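Local coordinates for cellulase CEL9M (Clostridium cellulolyticum, PDB 1IA6), which probably hydrolyses internal beta-1,4-glucosidic linkages in cellulose and related beta-glucans, as a family 9 glycoside hydrolase, at residues Y79-S84 and M317-K322; F115-G120 and S149-I154. All coordinates share one frame; numbering follows the deposited sequence.

Contact 1 (Y79-S84 and M317-K322); sequences YEFKES and MLVYCK
Glu80 and Val319 mark the closest backbone approach, their CA atoms 7.0 Å apart, where the break between helix 64-80 and helix 82-87 comes alongside helix 306-323. Phe81 forms this break: it is the first residue to leave helical geometry after helix 64-80 and at the same time the N-cap residue of the next helix.

Lys322 reaches across and ties itself to Glu80 twice. Its NZ forms a salt bridge with Glu80 OE1 at 2.7 Å, approaching the oxygen nearly along its C-O bond, and donates to the main-chain Glu80 O at 2.9 Å, in the carbonyl plane and on a lone pair. A bend in the lysine chain at chi3 (61°) swings CE toward this carbonyl, while NZ continues in extended fashion. The ammonium group thus grips both the side chain of Glu80 and a backbone oxygen at the helix break, an arrangement that probably favours its charged form. Glu80 is itself bent at chi2, and its CD packs 3.9 Å from Val319 CG1, the two side chains crossing at about a right angle. The other methyl of Val319, CG2, lies 3.9 Å from Phe81 CE2 and equally close to CZ. On the other flank of CZ, Phe81 CE1 lies 3.8 Å from Lys322 CD, so the aliphatic part of Lys322 packs beside Phe81 while its tip serves Glu80. Leu318 O sits at the ring edge, near its plane, and Glu80 CB covers the centre of one face.

Trp76 NE1 holds the second carboxylate oxygen, Glu80 OE2. Within the helical barrel of the family 9 catalytic module, helix 413-429 packs on Phe81 through Ala424 and Lys428, helix 327-341 on Leu318, and helix 260-271 on Val319.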
loop_
_atom_site.group_PDB
_atom_site.type_symbol
_atom_site.label_atom_id
_atom_site.label_comp_id
_atom_site.label_asym_id
_atom_site.label_seq_id
_atom_site.Cartn_x
_atom_site.Cartn_y
_atom_site.Cartn_z
ATOM N N TYR A 79 -2.717 -13.127 -2.742
ATOM C CA TYR A 79 -3.892 -13.986 -2.665
ATOM C C TYR A 79 -4.563 -14.196 -4.020
ATOM O O TYR A 79 -4.932 -15.316 -4.371
ATOM C CB TYR A 79 -4.911 -13.391 -1.687
ATOM C CG TYR A 79 -6.155 -14.236 -1.507
ATOM C CD1 TYR A 79 -6.134 -15.388 -0.722
ATOM C CD2 TYR A 79 -7.353 -13.884 -2.127
ATOM C CE1 TYR A 79 -7.280 -16.168 -0.556
ATOM C CE2 TYR A 79 -8.501 -14.655 -1.971
ATOM C CZ TYR A 79 -8.457 -15.793 -1.183
ATOM O OH TYR A 79 -9.594 -16.547 -1.015
ATOM N N GLU A 80 -4.719 -13.118 -4.782
ATOM C CA GLU A 80 -5.380 -13.189 -6.085
ATOM C C GLU A 80 -4.501 -13.651 -7.245
ATOM O O GLU A 80 -4.992 -14.293 -8.175
ATOM C CB GLU A 80 -5.970 -11.824 -6.454
ATOM C CG GLU A 80 -6.993 -11.264 -5.471
ATOM C CD GLU A 80 -8.331 -11.988 -5.507
ATOM O OE1 GLU A 80 -8.582 -12.766 -6.452
ATOM O OE2 GLU A 80 -9.145 -11.761 -4.589
ATOM N N PHE A 81 -3.214 -13.316 -7.204
ATOM C CA PHE A 81 -2.304 -13.674 -8.291
ATOM C C PHE A 81 -1.093 -14.483 -7.835
ATOM O O PHE A 81 0.017 -14.274 -8.322
ATOM C CB PHE A 81 -1.821 -12.402 -9.000
ATOM C CG PHE A 81 -2.935 -11.523 -9.503
ATOM C CD1 PHE A 81 -3.810 -11.977 -10.486
ATOM C CD2 PHE A 81 -3.114 -10.241 -8.987
ATOM C CE1 PHE A 81 -4.851 -11.166 -10.949
ATOM C CE2 PHE A 81 -4.151 -9.422 -9.444
ATOM C CZ PHE A 81 -5.020 -9.889 -10.426
ATOM N N LYS A 82 -1.314 -15.417 -6.918
ATOM C CA LYS A 82 -0.238 -16.243 -6.393
ATOM C C LYS A 82 0.638 -16.884 -7.467
ATOM O O LYS A 82 1.859 -16.947 -7.317
ATOM C CB LYS A 82 -0.811 -17.334 -5.487
ATOM C CG LYS A 82 0.236 -18.275 -4.922
ATOM C CD LYS A 82 -0.401 -19.335 -4.042
ATOM C CE LYS A 82 0.597 -20.425 -3.688
ATOM N NZ LYS A 82 1.814 -19.857 -3.055
ATOM N N GLU A 83 0.015 -17.361 -8.542
ATOM C CA GLU A 83 0.746 -18.006 -9.633
ATOM C C GLU A 83 1.828 -17.108 -10.212
ATOM O O GLU A 83 2.909 -17.577 -10.571
ATOM C CB GLU A 83 -0.212 -18.415 -10.758
ATOM C CG GLU A 83 -1.194 -19.518 -10.394
ATOM C CD GLU A 83 -2.086 -19.151 -9.223
ATOM O OE1 GLU A 83 -2.719 -18.072 -9.266
ATOM O OE2 GLU A 83 -2.156 -19.948 -8.262
ATOM N N SER A 84 1.533 -15.817 -10.308
ATOM C CA SER A 84 2.490 -14.859 -10.851
ATOM C C SER A 84 3.745 -14.769 -9.999
ATOM O O SER A 84 4.846 -14.631 -10.527
ATOM C CB SER A 84 1.853 -13.472 -10.966
ATOM O OG SER A 84 0.748 -13.502 -11.848
ATOM N N MET A 317 -9.204 -3.464 -11.607
ATOM C CA MET A 317 -9.780 -3.938 -12.859
ATOM C C MET A 317 -9.267 -5.330 -13.220
ATOM O O MET A 317 -10.021 -6.157 -13.731
ATOM C CB MET A 317 -9.462 -2.970 -14.000
ATOM C CG MET A 317 -10.108 -1.611 -13.851
ATOM S SD MET A 317 -9.712 -0.541 -15.243
ATOM C CE MET A 317 -11.051 0.661 -15.127
ATOM N N LEU A 318 -7.991 -5.597 -12.959
ATOM C CA LEU A 318 -7.437 -6.914 -13.278
ATOM C C LEU A 318 -7.954 -8.009 -12.349
ATOM O O LEU A 318 -8.094 -9.162 -12.759
ATOM C CB LEU A 318 -5.904 -6.881 -13.254
ATOM C CG LEU A 318 -5.258 -6.047 -14.366
ATOM C CD1 LEU A 318 -3.756 -6.260 -14.346
ATOM C CD2 LEU A 318 -5.830 -6.451 -15.720
ATOM N N VAL A 319 -8.232 -7.661 -11.096
ATOM C CA VAL A 319 -8.765 -8.650 -10.163
ATOM C C VAL A 319 -10.171 -8.993 -10.649
ATOM O O VAL A 319 -10.573 -10.157 -10.669
ATOM C CB VAL A 319 -8.833 -8.093 -8.725
ATOM C CG1 VAL A 319 -9.515 -9.097 -7.804
ATOM C CG2 VAL A 319 -7.429 -7.797 -8.225
ATOM N N TYR A 320 -10.910 -7.965 -11.055
ATOM C CA TYR A 320 -12.263 -8.136 -11.566
ATOM C C TYR A 320 -12.253 -9.029 -12.808
ATOM O O TYR A 320 -13.133 -9.874 -12.983
ATOM C CB TYR A 320 -12.857 -6.771 -11.927
ATOM C CG TYR A 320 -14.229 -6.831 -12.550
ATOM C CD1 TYR A 320 -15.360 -7.067 -11.771
ATOM C CD2 TYR A 320 -14.399 -6.652 -13.922
ATOM C CE1 TYR A 320 -16.632 -7.118 -12.344
ATOM C CE2 TYR A 320 -15.664 -6.703 -14.505
ATOM C CZ TYR A 320 -16.775 -6.934 -13.709
ATOM O OH TYR A 320 -18.030 -6.970 -14.279
ATOM N N CYS A 321 -11.251 -8.845 -13.665
ATOM C CA CYS A 321 -11.150 -9.625 -14.899
ATOM C C CYS A 321 -10.923 -11.124 -14.720
ATOM O O CYS A 321 -11.078 -11.892 -15.670
ATOM C CB CYS A 321 -10.058 -9.045 -15.803
ATOM S SG CYS A 321 -10.556 -7.519 -16.629
ATOM N N LYS A 322 -10.551 -11.545 -13.516
ATOM C CA LYS A 322 -10.339 -12.966 -13.265
ATOM C C LYS A 322 -11.636 -13.728 -13.515
ATOM O O LYS A 322 -11.634 -14.786 -14.147
ATOM C CB LYS A 322 -9.888 -13.200 -11.821
ATOM C CG LYS A 322 -8.470 -12.739 -11.525
ATOM C CD LYS A 322 -8.105 -12.969 -10.064
ATOM C CE LYS A 322 -8.175 -14.446 -9.692
ATOM N NZ LYS A 322 -7.843 -14.667 -8.255
#

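Contact 2 (F115-G120 and S149-I154); sequences FYYQVG and SPASDI
Tyr117 and Ile154 meet at about a right angle where, in the (alpha/alpha)6-barrel fold of family 9, the middle strand of a small three-stranded antiparallel sheet packs against the start of helix 152-169. The methyl CD1 of Ile154 stands over one face of the tyrosine ring, 3.8 Å from its centroid and 26° off the ring normal, a CH-pi contact displaced toward the CD1-CE1 side of the ring. The other branch, CG2, approaches from the same side of the ring, near its base, 3.9 Å from Tyr117 CB, and also touches the edge of the Phe115 ring, near its plane, so one isoleucine engages two aromatic residues of the strand. The position of Tyr117 CG between the backbone N and carbonyl carbon (chi1 63°) starts the ring on its course toward the segment 149-154. On the CE2 side Ala151, the N-cap residue of the helix, brings its CB to 3.6 Å from Tyr117 CE2, at an oblique angle to the ring.

Leu65 of helix 64-80 also touches Ile154, whose side chain lies about 9 Å from the bound calcium ion. At the polar end, Tyr117 OH is hydrogen-bonded to Asn199 N. A water in the ring plane lies 2.6 Å from Tyr117 OH and donates a hydrogen bond to Pro150 O at 3.0 Å.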
loop_
_atom_site.group_PDB
_atom_site.type_symbol
_atom_site.label_atom_id
_atom_site.label_comp_id
_atom_site.label_asym_id
_atom_site.label_seq_id
_atom_site.Cartn_x
_atom_site.Cartn_y
_atom_site.Cartn_z
ATOM N N PHE A 115 -4.326 -0.914 20.535
ATOM C CA PHE A 115 -3.541 -0.984 19.311
ATOM C C PHE A 115 -2.831 0.333 19.053
ATOM O O PHE A 115 -3.478 1.352 18.801
ATOM C CB PHE A 115 -4.421 -1.306 18.103
ATOM C CG PHE A 115 -3.640 -1.509 16.837
ATOM C CD1 PHE A 115 -2.801 -2.610 16.694
ATOM C CD2 PHE A 115 -3.717 -0.586 15.798
ATOM C CE1 PHE A 115 -2.044 -2.789 15.534
ATOM C CE2 PHE A 115 -2.964 -0.756 14.633
ATOM C CZ PHE A 115 -2.127 -1.858 14.502
ATOM N N TYR A 116 -1.502 0.305 19.127
ATOM C CA TYR A 116 -0.681 1.486 18.872
ATOM C C TYR A 116 -0.549 1.584 17.364
ATOM O O TYR A 116 -0.258 0.580 16.707
ATOM C CB TYR A 116 0.692 1.310 19.513
ATOM C CG TYR A 116 0.653 1.424 21.016
ATOM C CD1 TYR A 116 0.642 2.672 21.635
ATOM C CD2 TYR A 116 0.581 0.286 21.820
ATOM C CE1 TYR A 116 0.560 2.791 23.019
ATOM C CE2 TYR A 116 0.497 0.395 23.209
ATOM C CZ TYR A 116 0.488 1.651 23.799
ATOM O OH TYR A 116 0.403 1.775 25.167
ATOM N N TYR A 117 -0.755 2.775 16.802
ATOM C CA TYR A 117 -0.679 2.890 15.350
ATOM C C TYR A 117 0.164 4.002 14.738
ATOM O O TYR A 117 0.162 4.180 13.522
ATOM C CB TYR A 117 -2.094 2.907 14.759
ATOM C CG TYR A 117 -2.974 4.070 15.160
ATOM C CD1 TYR A 117 -2.816 5.325 14.574
ATOM C CD2 TYR A 117 -4.015 3.896 16.077
ATOM C CE1 TYR A 117 -3.681 6.379 14.883
ATOM C CE2 TYR A 117 -4.881 4.937 16.393
ATOM C CZ TYR A 117 -4.712 6.174 15.790
ATOM O OH TYR A 117 -5.586 7.195 16.080
ATOM N N GLN A 118 0.877 4.762 15.560
ATOM C CA GLN A 118 1.765 5.775 15.010
ATOM C C GLN A 118 2.971 5.971 15.898
ATOM O O GLN A 118 2.845 6.234 17.093
ATOM C CB GLN A 118 1.087 7.134 14.785
ATOM C CG GLN A 118 2.053 8.089 14.042
ATOM C CD GLN A 118 1.450 9.419 13.624
ATOM O OE1 GLN A 118 0.325 9.482 13.128
ATOM N NE2 GLN A 118 2.216 10.493 13.802
ATOM N N VAL A 119 4.146 5.807 15.304
ATOM C CA VAL A 119 5.402 5.994 16.009
ATOM C C VAL A 119 6.115 7.118 15.280
ATOM O O VAL A 119 6.368 7.020 14.076
ATOM C CB VAL A 119 6.265 4.723 15.969
ATOM C CG1 VAL A 119 7.657 5.009 16.536
ATOM C CG2 VAL A 119 5.586 3.625 16.771
ATOM N N GLY A 120 6.422 8.182 16.014
ATOM C CA GLY A 120 7.080 9.337 15.430
ATOM C C GLY A 120 6.098 10.487 15.295
ATOM O O GLY A 120 4.882 10.288 15.312
ATOM N N SER A 149 -10.843 5.654 22.299
ATOM C CA SER A 149 -10.202 6.331 21.176
ATOM C C SER A 149 -10.389 5.515 19.897
ATOM O O SER A 149 -9.689 4.527 19.672
ATOM C CB SER A 149 -8.709 6.519 21.463
ATOM O OG SER A 149 -8.067 7.218 20.412
ATOM N N PRO A 150 -11.341 5.924 19.043
ATOM C CA PRO A 150 -11.629 5.232 17.784
ATOM C C PRO A 150 -10.575 5.379 16.690
ATOM O O PRO A 150 -9.846 6.370 16.629
ATOM C CB PRO A 150 -12.961 5.838 17.361
ATOM C CG PRO A 150 -12.819 7.249 17.822
ATOM C CD PRO A 150 -12.231 7.088 19.209
ATOM N N ALA A 151 -10.520 4.373 15.826
ATOM C CA ALA A 151 -9.605 4.346 14.690
ATOM C C ALA A 151 -10.101 3.202 13.815
ATOM O O ALA A 151 -9.331 2.345 13.391
ATOM C CB ALA A 151 -8.181 4.080 15.160
ATOM N N SER A 152 -11.406 3.207 13.554
ATOM C CA SER A 152 -12.053 2.162 12.767
ATOM C C SER A 152 -11.423 1.866 11.415
ATOM O O SER A 152 -11.349 0.705 11.005
ATOM C CB SER A 152 -13.530 2.502 12.566
ATOM O OG SER A 152 -14.175 2.680 13.814
ATOM N N ASP A 153 -10.983 2.903 10.710
ATOM C CA ASP A 153 -10.379 2.688 9.403
ATOM C C ASP A 153 -9.012 2.018 9.524
ATOM O O ASP A 153 -8.720 1.055 8.810
ATOM C CB ASP A 153 -10.288 4.013 8.622
ATOM C CG ASP A 153 -9.597 5.128 9.403
ATOM O OD1 ASP A 153 -9.502 5.044 10.644
ATOM O OD2 ASP A 153 -9.160 6.108 8.765
ATOM N N ILE A 154 -8.184 2.514 10.436
ATOM C CA ILE A 154 -6.857 1.951 10.648
ATOM C C ILE A 154 -6.956 0.516 11.163
ATOM O O ILE A 154 -6.279 -0.382 10.663
ATOM C CB ILE A 154 -6.057 2.814 11.648
ATOM C CG1 ILE A 154 -5.820 4.199 11.037
ATOM C CG2 ILE A 154 -4.727 2.139 12.001
ATOM C CD1 ILE A 154 -4.997 5.133 11.906
HETATM O O HOH W 1 -7.244 6.716 18.019
#

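The centres of the two contacts are 30 Å apart and lie on opposite sides of the chain's centre; their nearest atoms are about 18 Å apart. Both segments of contact 2 fall in the 232 residues that separate the two halves of contact 1, and all four segments belong to the family 9 catalytic module. The contacts are separate packing sites, related through two long helices that run between their surroundings: helix 64-80 ends in contact 1 and reaches contact 2 through Leu65, while helix 152-169 begins in contact 2 and packs against Tyr79 farther along. Contact 1 joins helices distant in sequence, whereas contact 2 fastens the small sheet to the helical body at its other end.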